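Long-range contact in FAD-dependent oxidoreductase (Actinomadura kijaniata, PDB 3M9V), which is probably a flavin-dependent oxidoreductase of the acyl-CoA dehydrogenase family, acting in the biosynthesis of the nitrosugar D-kijanose and binding dTDP: residues A[104-116]-A[127-141]. Sequence-based numbering, arbitrary orientation.
With TYD (thymidine-5'-diphosphate), chain B.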
ATOM      1  N   MET A 104      -8.231  30.895   3.839  1.00 15.44           N
ATOM      2  CA  MET A 104      -9.506  31.312   4.483  1.00 16.33           C
ATOM      3  C   MET A 104      -9.903  32.681   3.909  1.00 17.40           C
ATOM      4  O   MET A 104     -11.061  32.945   3.588  1.00 17.94           O
ATOM      5  CB  MET A 104      -9.315  31.491   6.005  1.00 17.53           C
ATOM      6  CG  MET A 104      -8.964  30.215   6.815  1.00 19.74           C
ATOM      7  SD  MET A 104      -9.971  28.766   6.401  1.00 32.63           S
ATOM      8  CE  MET A 104     -11.509  29.325   7.116  1.00 31.39           C
ATOM      9  N   GLN A 105      -8.925  33.565   3.725  1.00 16.60           N
ATOM     10  CA  GLN A 105      -9.248  34.861   3.126  1.00 19.16           C
ATOM     11  C   GLN A 105      -9.679  34.753   1.664  1.00 19.28           C
ATOM     12  O   GLN A 105     -10.678  35.349   1.257  1.00 19.03           O
ATOM     13  CB  GLN A 105      -8.041  35.794   3.156  1.00 18.95           C
ATOM     14  CG  GLN A 105      -8.354  37.164   2.533  1.00 21.10           C
ATOM     15  CD  GLN A 105      -8.967  38.127   3.566  1.00 24.48           C
ATOM     16  OE1 GLN A 105      -9.301  37.731   4.684  1.00 20.87           O
ATOM     17  NE2 GLN A 105      -9.107  39.392   3.189  1.00 21.74           N
ATOM     18  N   LEU A 106      -8.876  34.051   0.864  1.00 20.24           N
ATOM     19  CA  LEU A 106      -9.159  33.941  -0.568  1.00 19.21           C
ATOM     20  C   LEU A 106     -10.492  33.257  -0.844  1.00 20.25           C
ATOM     21  O   LEU A 106     -11.252  33.664  -1.721  1.00 20.97           O
ATOM     22  CB  LEU A 106      -8.034  33.269  -1.361  1.00 17.62           C
ATOM     23  CG  LEU A 106      -6.681  33.979  -1.203  1.00 20.08           C
ATOM     24  CD1 LEU A 106      -5.694  33.480  -2.236  1.00 22.19           C
ATOM     25  CD2 LEU A 106      -6.838  35.466  -1.402  1.00 21.28           C
ATOM     26  N   SER A 107     -10.790  32.179  -0.137  1.00 18.84           N
ATOM     27  CA  SER A 107     -12.021  31.514  -0.515  1.00 19.58           C
ATOM     28  C   SER A 107     -13.222  32.307  -0.004  1.00 21.93           C
ATOM     29  O   SER A 107     -14.283  32.239  -0.619  1.00 20.89           O
ATOM     30  CB  SER A 107     -12.098  30.104   0.062  1.00 18.58           C
ATOM     31  OG  SER A 107     -12.073  30.228   1.463  1.00 20.85           O
ATOM     32  N   ARG A 108     -13.085  33.022   1.111  1.00 21.73           N
ATOM     33  CA  ARG A 108     -14.145  33.945   1.526  1.00 24.05           C
ATOM     34  C   ARG A 108     -14.422  35.044   0.477  1.00 23.14           C
ATOM     35  O   ARG A 108     -15.577  35.446   0.272  1.00 21.87           O
ATOM     36  CB  ARG A 108     -13.855  34.456   2.945  1.00 25.57           C
ATOM     37  CG  ARG A 108     -14.946  35.278   3.627  1.00 29.85           C
ATOM     38  CD  ARG A 108     -16.302  34.592   3.730  1.00 30.05           C
ATOM     39  NE  ARG A 108     -16.272  33.524   4.713  1.00 32.68           N
ATOM     40  CZ  ARG A 108     -17.308  32.748   5.012  1.00 36.57           C
ATOM     41  NH1 ARG A 108     -17.169  31.809   5.943  1.00 37.60           N
ATOM     42  NH2 ARG A 108     -18.468  32.928   4.393  1.00 34.88           N
ATOM     43  N   GLY A 109     -13.392  35.486  -0.243  1.00 20.38           N
ATOM     44  CA  GLY A 109     -13.573  36.388  -1.385  1.00 20.84           C
ATOM     45  C   GLY A 109     -14.568  35.838  -2.400  1.00 22.65           C
ATOM     46  O   GLY A 109     -15.454  36.542  -2.913  1.00 22.70           O
ATOM     47  N   LEU A 110     -14.432  34.545  -2.682  1.00 19.48           N
ATOM     48  CA  LEU A 110     -15.293  33.836  -3.617  1.00 20.47           C
ATOM     49  C   LEU A 110     -16.704  33.606  -3.098  1.00 20.79           C
ATOM     50  O   LEU A 110     -17.646  33.752  -3.871  1.00 22.68           O
ATOM     51  CB  LEU A 110     -14.692  32.472  -3.986  1.00 17.71           C
ATOM     52  CG  LEU A 110     -13.291  32.484  -4.607  1.00 21.61           C
ATOM     53  CD1 LEU A 110     -12.816  31.015  -4.792  1.00 23.97           C
ATOM     54  CD2 LEU A 110     -13.337  33.213  -5.966  1.00 19.25           C
ATOM     55  N   THR A 111     -16.901  33.246  -1.838  1.00 20.01           N
ATOM     56  CA  THR A 111     -18.295  33.007  -1.463  1.00 21.22           C
ATOM     57  C   THR A 111     -19.019  34.325  -1.165  1.00 22.82           C
ATOM     58  O   THR A 111     -20.240  34.401  -1.328  1.00 24.28           O
ATOM     59  CB  THR A 111     -18.391  32.060  -0.252  1.00 20.94           C
ATOM     60  OG1 THR A 111     -17.572  32.588   0.797  1.00 22.80           O
ATOM     61  CG2 THR A 111     -17.843  30.696  -0.605  1.00 21.16           C
ATOM     62  N   LEU A 112     -18.300  35.359  -0.720  1.00 22.11           N
ATOM     63  CA  LEU A 112     -18.925  36.662  -0.532  1.00 23.83           C
ATOM     64  C   LEU A 112     -19.276  37.250  -1.885  1.00 25.47           C
ATOM     65  O   LEU A 112     -20.319  37.882  -1.985  1.00 25.33           O
ATOM     66  CB  LEU A 112     -18.091  37.665   0.265  1.00 22.09           C
ATOM     67  CG  LEU A 112     -18.121  37.404   1.774  1.00 26.26           C
ATOM     68  CD1 LEU A 112     -17.198  38.416   2.458  1.00 26.86           C
ATOM     69  CD2 LEU A 112     -19.543  37.367   2.358  1.00 20.86           C
ATOM     70  N   GLY A 113     -18.408  37.060  -2.877  1.00 27.14           N
ATOM     71  CA  GLY A 113     -18.690  37.460  -4.251  1.00 28.28           C
ATOM     72  C   GLY A 113     -19.955  36.836  -4.818  1.00 30.39           C
ATOM     73  O   GLY A 113     -20.657  37.408  -5.658  1.00 31.36           O
ATOM     74  N   TYR A 114     -20.291  35.643  -4.354  1.00 29.62           N
ATOM     75  CA  TYR A 114     -21.528  35.030  -4.794  1.00 29.22           C
ATOM     76  C   TYR A 114     -22.731  35.576  -4.025  1.00 30.59           C
ATOM     77  O   TYR A 114     -23.843  35.659  -4.555  1.00 30.07           O
ATOM     78  CB  TYR A 114     -21.395  33.527  -4.540  1.00 29.12           C
ATOM     79  CG  TYR A 114     -22.624  32.730  -4.901  1.00 29.00           C
ATOM     80  CD1 TYR A 114     -22.671  32.011  -6.097  1.00 30.01           C
ATOM     81  CD2 TYR A 114     -23.728  32.707  -4.054  1.00 30.59           C
ATOM     82  CE1 TYR A 114     -23.795  31.270  -6.424  1.00 34.30           C
ATOM     83  CE2 TYR A 114     -24.865  31.974  -4.377  1.00 34.52           C
ATOM     84  CZ  TYR A 114     -24.885  31.279  -5.571  1.00 34.65           C
ATOM     85  OH  TYR A 114     -25.998  30.548  -5.910  1.00 41.92           O
ATOM     86  N   GLU A 115     -22.542  35.907  -2.754  1.00 30.11           N
ATOM     87  CA  GLU A 115     -23.604  36.569  -1.991  1.00 32.31           C
ATOM     88  C   GLU A 115     -23.937  37.924  -2.621  1.00 31.46           C
ATOM     89  O   GLU A 115     -25.095  38.275  -2.831  1.00 29.78           O
ATOM     90  CB  GLU A 115     -23.145  36.815  -0.555  1.00 32.62           C
ATOM     91  CG  GLU A 115     -23.024  35.559   0.292  1.00 36.82           C
ATOM     92  CD  GLU A 115     -24.400  34.998   0.607  1.00 38.44           C
ATOM     93  OE1 GLU A 115     -24.511  33.992   1.335  1.00 43.36           O
ATOM     94  OE2 GLU A 115     -25.395  35.590   0.143  1.00 40.03           O
ATOM     95  N   TRP A 116     -22.887  38.678  -2.923  1.00 30.21           N
ATOM     96  CA  TRP A 116     -22.991  39.956  -3.609  1.00 33.38           C
ATOM     97  C   TRP A 116     -23.814  39.908  -4.904  1.00 35.09           C
ATOM     98  O   TRP A 116     -24.650  40.782  -5.137  1.00 36.42           O
ATOM     99  CB  TRP A 116     -21.588  40.517  -3.867  1.00 32.51           C
ATOM    100  CG  TRP A 116     -21.586  41.878  -4.504  1.00 35.90           C
ATOM    101  CD1 TRP A 116     -22.138  43.014  -3.983  1.00 37.96           C
ATOM    102  CD2 TRP A 116     -21.029  42.252  -5.772  1.00 40.29           C
ATOM    103  NE1 TRP A 116     -21.958  44.066  -4.843  1.00 35.33           N
ATOM    104  CE2 TRP A 116     -21.284  43.632  -5.951  1.00 37.63           C
ATOM    105  CE3 TRP A 116     -20.327  41.565  -6.767  1.00 37.45           C
ATOM    106  CZ2 TRP A 116     -20.866  44.340  -7.078  1.00 36.15           C
ATOM    107  CZ3 TRP A 116     -19.923  42.265  -7.892  1.00 39.02           C
ATOM    108  CH2 TRP A 116     -20.199  43.637  -8.042  1.00 38.28           C
ATOM    109  N   ALA A 127     -22.155  41.902   2.134  1.00 29.23           N
ATOM    110  CA  ALA A 127     -21.087  41.325   1.321  1.00 29.34           C
ATOM    111  C   ALA A 127     -20.253  42.406   0.652  1.00 30.29           C
ATOM    112  O   ALA A 127     -19.011  42.359   0.688  1.00 27.64           O
ATOM    113  CB  ALA A 127     -21.675  40.415   0.250  1.00 30.28           C
ATOM    114  N   GLU A 128     -20.941  43.380   0.047  1.00 29.88           N
ATOM    115  CA  GLU A 128     -20.246  44.483  -0.643  1.00 30.77           C
ATOM    116  C   GLU A 128     -19.345  45.299   0.293  1.00 30.96           C
ATOM    117  O   GLU A 128     -18.194  45.639  -0.021  1.00 29.26           O
ATOM    118  CB  GLU A 128     -21.221  45.433  -1.369  1.00 31.55           C
ATOM    119  CG  GLU A 128     -20.469  46.539  -2.088  1.00 33.72           C
ATOM    120  CD  GLU A 128     -21.297  47.451  -2.971  1.00 38.85           C
ATOM    121  OE1 GLU A 128     -20.838  48.592  -3.163  1.00 45.82           O
ATOM    122  OE2 GLU A 128     -22.350  47.067  -3.519  1.00 41.43           O
ATOM    123  N   ARG A 129     -19.870  45.593   1.478  1.00 30.29           N
ATOM    124  CA  ARG A 129     -19.049  46.334   2.433  1.00 31.87           C
ATOM    125  C   ARG A 129     -17.798  45.545   2.804  1.00 29.47           C
ATOM    126  O   ARG A 129     -16.680  46.064   2.772  1.00 28.98           O
ATOM    127  CB  ARG A 129     -19.817  46.751   3.691  1.00 31.94           C
ATOM    128  CG  ARG A 129     -19.111  47.942   4.342  1.00 43.36           C
ATOM    129  CD  ARG A 129     -20.035  49.022   4.919  1.00 59.53           C
ATOM    130  NE  ARG A 129     -20.876  48.525   6.010  1.00 62.93           N
ATOM    131  CZ  ARG A 129     -22.185  48.307   5.913  1.00 64.97           C
ATOM    132  NH1 ARG A 129     -22.838  47.840   6.970  1.00 68.96           N
ATOM    133  NH2 ARG A 129     -22.839  48.562   4.785  1.00 60.33           N
ATOM    134  N   ILE A 130     -17.976  44.270   3.138  1.00 28.64           N
ATOM    135  CA  ILE A 130     -16.797  43.484   3.502  1.00 26.44           C
ATOM    136  C   ILE A 130     -15.745  43.361   2.387  1.00 24.68           C
ATOM    137  O   ILE A 130     -14.535  43.456   2.619  1.00 24.39           O
ATOM    138  CB  ILE A 130     -17.227  42.106   4.025  1.00 25.48           C
ATOM    139  CG1 ILE A 130     -18.086  42.329   5.267  1.00 25.30           C
ATOM    140  CG2 ILE A 130     -15.992  41.280   4.337  1.00 25.21           C
ATOM    141  CD1 ILE A 130     -18.753  41.082   5.814  1.00 31.92           C
ATOM    142  N   LEU A 131     -16.227  43.091   1.178  1.00 24.80           N
ATOM    143  CA  LEU A 131     -15.393  42.905  -0.009  1.00 24.04           C
ATOM    144  C   LEU A 131     -14.556  44.154  -0.321  1.00 25.41           C
ATOM    145  O   LEU A 131     -13.345  44.022  -0.551  1.00 21.58           O
ATOM    146  CB  LEU A 131     -16.233  42.467  -1.221  1.00 25.27           C
ATOM    147  CG  LEU A 131     -16.855  41.060  -1.261  1.00 27.14           C
ATOM    148  CD1 LEU A 131     -17.985  41.002  -2.300  1.00 24.32           C
ATOM    149  CD2 LEU A 131     -15.813  39.981  -1.623  1.00 21.16           C
ATOM    150  N   ARG A 132     -15.144  45.355  -0.301  1.00 23.59           N
ATOM    151  CA  ARG A 132     -14.265  46.523  -0.451  1.00 24.54           C
ATOM    152  C   ARG A 132     -13.346  46.660   0.746  1.00 24.30           C
ATOM    153  O   ARG A 132     -12.195  47.051   0.614  1.00 24.63           O
ATOM    154  CB  ARG A 132     -14.999  47.851  -0.661  1.00 25.24           C
ATOM    155  CG  ARG A 132     -16.492  47.740  -0.802  1.00 30.52           C
ATOM    156  CD  ARG A 132     -17.060  49.116  -1.109  1.00 40.33           C
ATOM    157  NE  ARG A 132     -16.574  49.575  -2.404  1.00 44.41           N
ATOM    158  CZ  ARG A 132     -17.355  49.681  -3.472  1.00 45.31           C
ATOM    159  NH1 ARG A 132     -16.838  50.085  -4.620  1.00 40.78           N
ATOM    160  NH2 ARG A 132     -18.642  49.370  -3.367  1.00 44.38           N
ATOM    161  N   GLY A 133     -13.809  46.310   1.938  1.00 24.23           N
ATOM    162  CA  GLY A 133     -12.825  46.169   3.005  1.00 25.77           C
ATOM    163  C   GLY A 133     -11.589  45.337   2.679  1.00 27.82           C
ATOM    164  O   GLY A 133     -10.452  45.717   3.008  1.00 26.38           O
ATOM    165  N   MET A 134     -11.816  44.175   2.062  1.00 26.04           N
ATOM    166  CA  MET A 134     -10.730  43.211   1.862  1.00 23.74           C
ATOM    167  C   MET A 134      -9.701  43.835   0.932  1.00 24.57           C
ATOM    168  O   MET A 134      -8.491  43.680   1.107  1.00 23.37           O
ATOM    169  CB  MET A 134     -11.257  41.875   1.319  1.00 21.52           C
ATOM    170  CG  MET A 134     -12.274  41.196   2.232  1.00 24.13           C
ATOM    171  SD  MET A 134     -13.131  39.753   1.554  1.00 30.57           S
ATOM    172  CE  MET A 134     -11.739  38.765   1.036  1.00 22.53           C
ATOM    173  N   VAL A 135     -10.186  44.540  -0.084  1.00 27.96           N
ATOM    174  CA  VAL A 135      -9.247  45.132  -1.045  1.00 29.94           C
ATOM    175  C   VAL A 135      -8.386  46.197  -0.365  1.00 31.23           C
ATOM    176  O   VAL A 135      -7.171  46.315  -0.577  1.00 31.89           O
ATOM    177  CB  VAL A 135     -10.027  45.769  -2.213  1.00 32.21           C
ATOM    178  CG1 VAL A 135      -9.058  46.461  -3.177  1.00 31.73           C
ATOM    179  CG2 VAL A 135     -10.881  44.718  -2.946  1.00 29.76           C
ATOM    180  N   ALA A 136      -9.051  46.972   0.483  1.00 32.46           N
ATOM    181  CA  ALA A 136      -8.432  48.155   1.076  1.00 34.98           C
ATOM    182  C   ALA A 136      -7.347  47.736   2.059  1.00 35.71           C
ATOM    183  O   ALA A 136      -6.509  48.543   2.449  1.00 37.64           O
ATOM    184  CB  ALA A 136      -9.505  48.980   1.809  1.00 33.82           C
ATOM    185  N   GLY A 137      -7.363  46.477   2.484  1.00 35.51           N
ATOM    186  CA  GLY A 137      -6.501  46.070   3.585  1.00 34.36           C
ATOM    187  C   GLY A 137      -7.159  46.182   4.949  1.00 35.19           C
ATOM    188  O   GLY A 137      -6.507  45.917   5.958  1.00 36.03           O
ATOM    189  N   ASP A 138      -8.430  46.567   5.009  1.00 33.52           N
ATOM    190  CA  ASP A 138      -9.077  46.730   6.304  1.00 33.70           C
ATOM    191  C   ASP A 138      -9.853  45.535   6.822  1.00 33.08           C
ATOM    192  O   ASP A 138     -10.189  45.510   8.003  1.00 33.97           O
ATOM    193  CB  ASP A 138     -10.028  47.935   6.344  1.00 35.43           C
ATOM    194  CG  ASP A 138      -9.330  49.238   5.989  1.00 36.35           C
ATOM    195  OD1 ASP A 138      -8.147  49.436   6.353  1.00 36.79           O
ATOM    196  OD2 ASP A 138      -9.972  50.058   5.308  1.00 40.56           O
ATOM    197  N   ALA A 139     -10.169  44.559   5.976  1.00 30.59           N
ATOM    198  CA  ALA A 139     -10.988  43.451   6.437  1.00 28.08           C
ATOM    199  C   ALA A 139     -10.247  42.126   6.278  1.00 28.83           C
ATOM    200  O   ALA A 139      -9.853  41.770   5.162  1.00 29.53           O
ATOM    201  CB  ALA A 139     -12.323  43.419   5.713  1.00 27.28           C
ATOM    202  N   VAL A 140     -10.055  41.405   7.380  1.00 27.37           N
ATOM    203  CA  VAL A 140      -9.410  40.081   7.357  1.00 26.45           C
ATOM    204  C   VAL A 140     -10.461  39.113   7.906  1.00 26.92           C
ATOM    205  O   VAL A 140     -10.849  39.209   9.072  1.00 27.33           O
ATOM    206  CB  VAL A 140      -8.083  40.061   8.159  1.00 25.99           C
ATOM    207  CG1 VAL A 140      -7.460  38.659   8.320  1.00 20.70           C
ATOM    208  CG2 VAL A 140      -7.081  41.026   7.523  1.00 23.42           C
ATOM    209  N   VAL A 141     -10.966  38.240   7.038  1.00 26.02           N
ATOM    210  CA  VAL A 141     -12.199  37.508   7.299  1.00 24.69           C
ATOM    211  C   VAL A 141     -11.991  36.027   7.641  1.00 25.32           C
ATOM    212  O   VAL A 141     -11.572  35.226   6.798  1.00 24.31           O
ATOM    213  CB  VAL A 141     -13.211  37.658   6.123  1.00 25.49           C
ATOM    214  CG1 VAL A 141     -14.576  37.117   6.534  1.00 23.47           C
ATOM    215  CG2 VAL A 141     -13.407  39.116   5.736  1.00 22.88           C
TER
HETATM  216  PA  TYD B 901     -20.466  27.673   3.615  1.00 58.48           P
HETATM  217  O1A TYD B 901     -20.472  28.535   4.863  1.00 60.80           O
HETATM  218  O2A TYD B 901     -19.298  26.750   3.315  1.00 62.40           O
HETATM  219  O3A TYD B 901     -21.832  26.832   3.547  1.00 63.19           O
HETATM  220  PB  TYD B 901     -22.632  26.625   4.926  1.00 70.29           P
HETATM  221  O1B TYD B 901     -21.537  26.356   5.941  1.00 71.46           O
HETATM  222  O2B TYD B 901     -23.425  25.395   4.534  1.00 71.57           O
HETATM  223  O3B TYD B 901     -23.398  27.928   5.063  1.00 70.58           O
HETATM  224  O5' TYD B 901     -20.803  28.540   2.298  1.00 55.06           O
HETATM  225  C5' TYD B 901     -22.061  29.177   2.084  1.00 43.96           C
HETATM  226  C4' TYD B 901     -21.586  30.248   1.111  1.00 41.60           C
HETATM  227  O4' TYD B 901     -21.240  29.672  -0.143  1.00 31.81           O
HETATM  228  C3' TYD B 901     -22.599  31.340   0.823  1.00 38.68           C
HETATM  229  O3' TYD B 901     -21.959  32.476   1.408  1.00 44.05           O
HETATM  230  C2' TYD B 901     -22.526  31.542  -0.682  1.00 37.02           C
HETATM  231  C1' TYD B 901     -21.451  30.596  -1.213  1.00 33.08           C
HETATM  232  N1  TYD B 901     -21.946  29.850  -2.378  1.00 26.06           N
HETATM  233  C2  TYD B 901     -21.240  29.806  -3.506  1.00 27.73           C
HETATM  234  O2  TYD B 901     -20.149  30.422  -3.572  1.00 26.90           O
HETATM  235  N3  TYD B 901     -21.719  29.117  -4.565  1.00 27.04           N
HETATM  236  C4  TYD B 901     -22.897  28.455  -4.495  1.00 29.74           C
HETATM  237  O4  TYD B 901     -23.313  27.823  -5.490  1.00 30.15           O
HETATM  238  C5  TYD B 901     -23.642  28.497  -3.329  1.00 28.48           C
HETATM  239  C5M TYD B 901     -24.969  27.806  -3.155  1.00 27.73           C
HETATM  240  C6  TYD B 901     -23.121  29.218  -2.264  1.00 29.04           C
HETATM  241  O   HOH W   1     -12.748  33.029   6.101  1.00 37.86           O
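Leu112 and Leu131 interlock as knobs into holes: Leu112 sits among Ala127, Ile130, Leu131 and Met134, and Leu131 among Gly109, Leu112, Gly113 and Trp116. Branched tips suit such sockets; Leu112 CD1 meets Ile130 CG2 at 3.6 Å. Small residues make room: Ala127 CB lies 3.6 Å from Leu112 O, and Gly109 leaves its backbone to Leu131 CD2 and Met134 CE. Arg108 CG packs against Val141 CG1, while NH1 hydrogen-bonds to Ser143 OG.

The helices form a roughly antiparallel hairpin of the all-helical N-terminal domain; the axes of 104-116 and 127-136 approach to 9.1 Å, their directions 143° apart. After a Schellman motif at Gly137, whose positive phi glycine readily takes, the chain enters the middle-domain sheet at Val141.

Polar contacts grip this exit. Gln105, CG anti to the backbone N (chi1 -180°) and chain bent at chi2, presents an amide, acceptor and donor in one: OE1 accepts from Val141 N at 2.9 Å, nearly straight at 171°, and NE2 donates to Ala139 O at 3.2 Å and to Met65 O. A water bridges Met104 O and Val141 O. Near the turn joining the helices, Trp116 NE1 makes a weak hydrogen bond to Glu128 OE2, at the indole edge near its plane.

The other side of helix 96-118 faces dTDP. Glu115 OE1 accepts from its O3' and pairs with Arg242. Thymine N3 lies 3.4 Å above the plane of the Tyr114 ring, offset toward the rim, flat ring matching flat base. An alanine here would remove that ring and is likely to leave the base less firmly held.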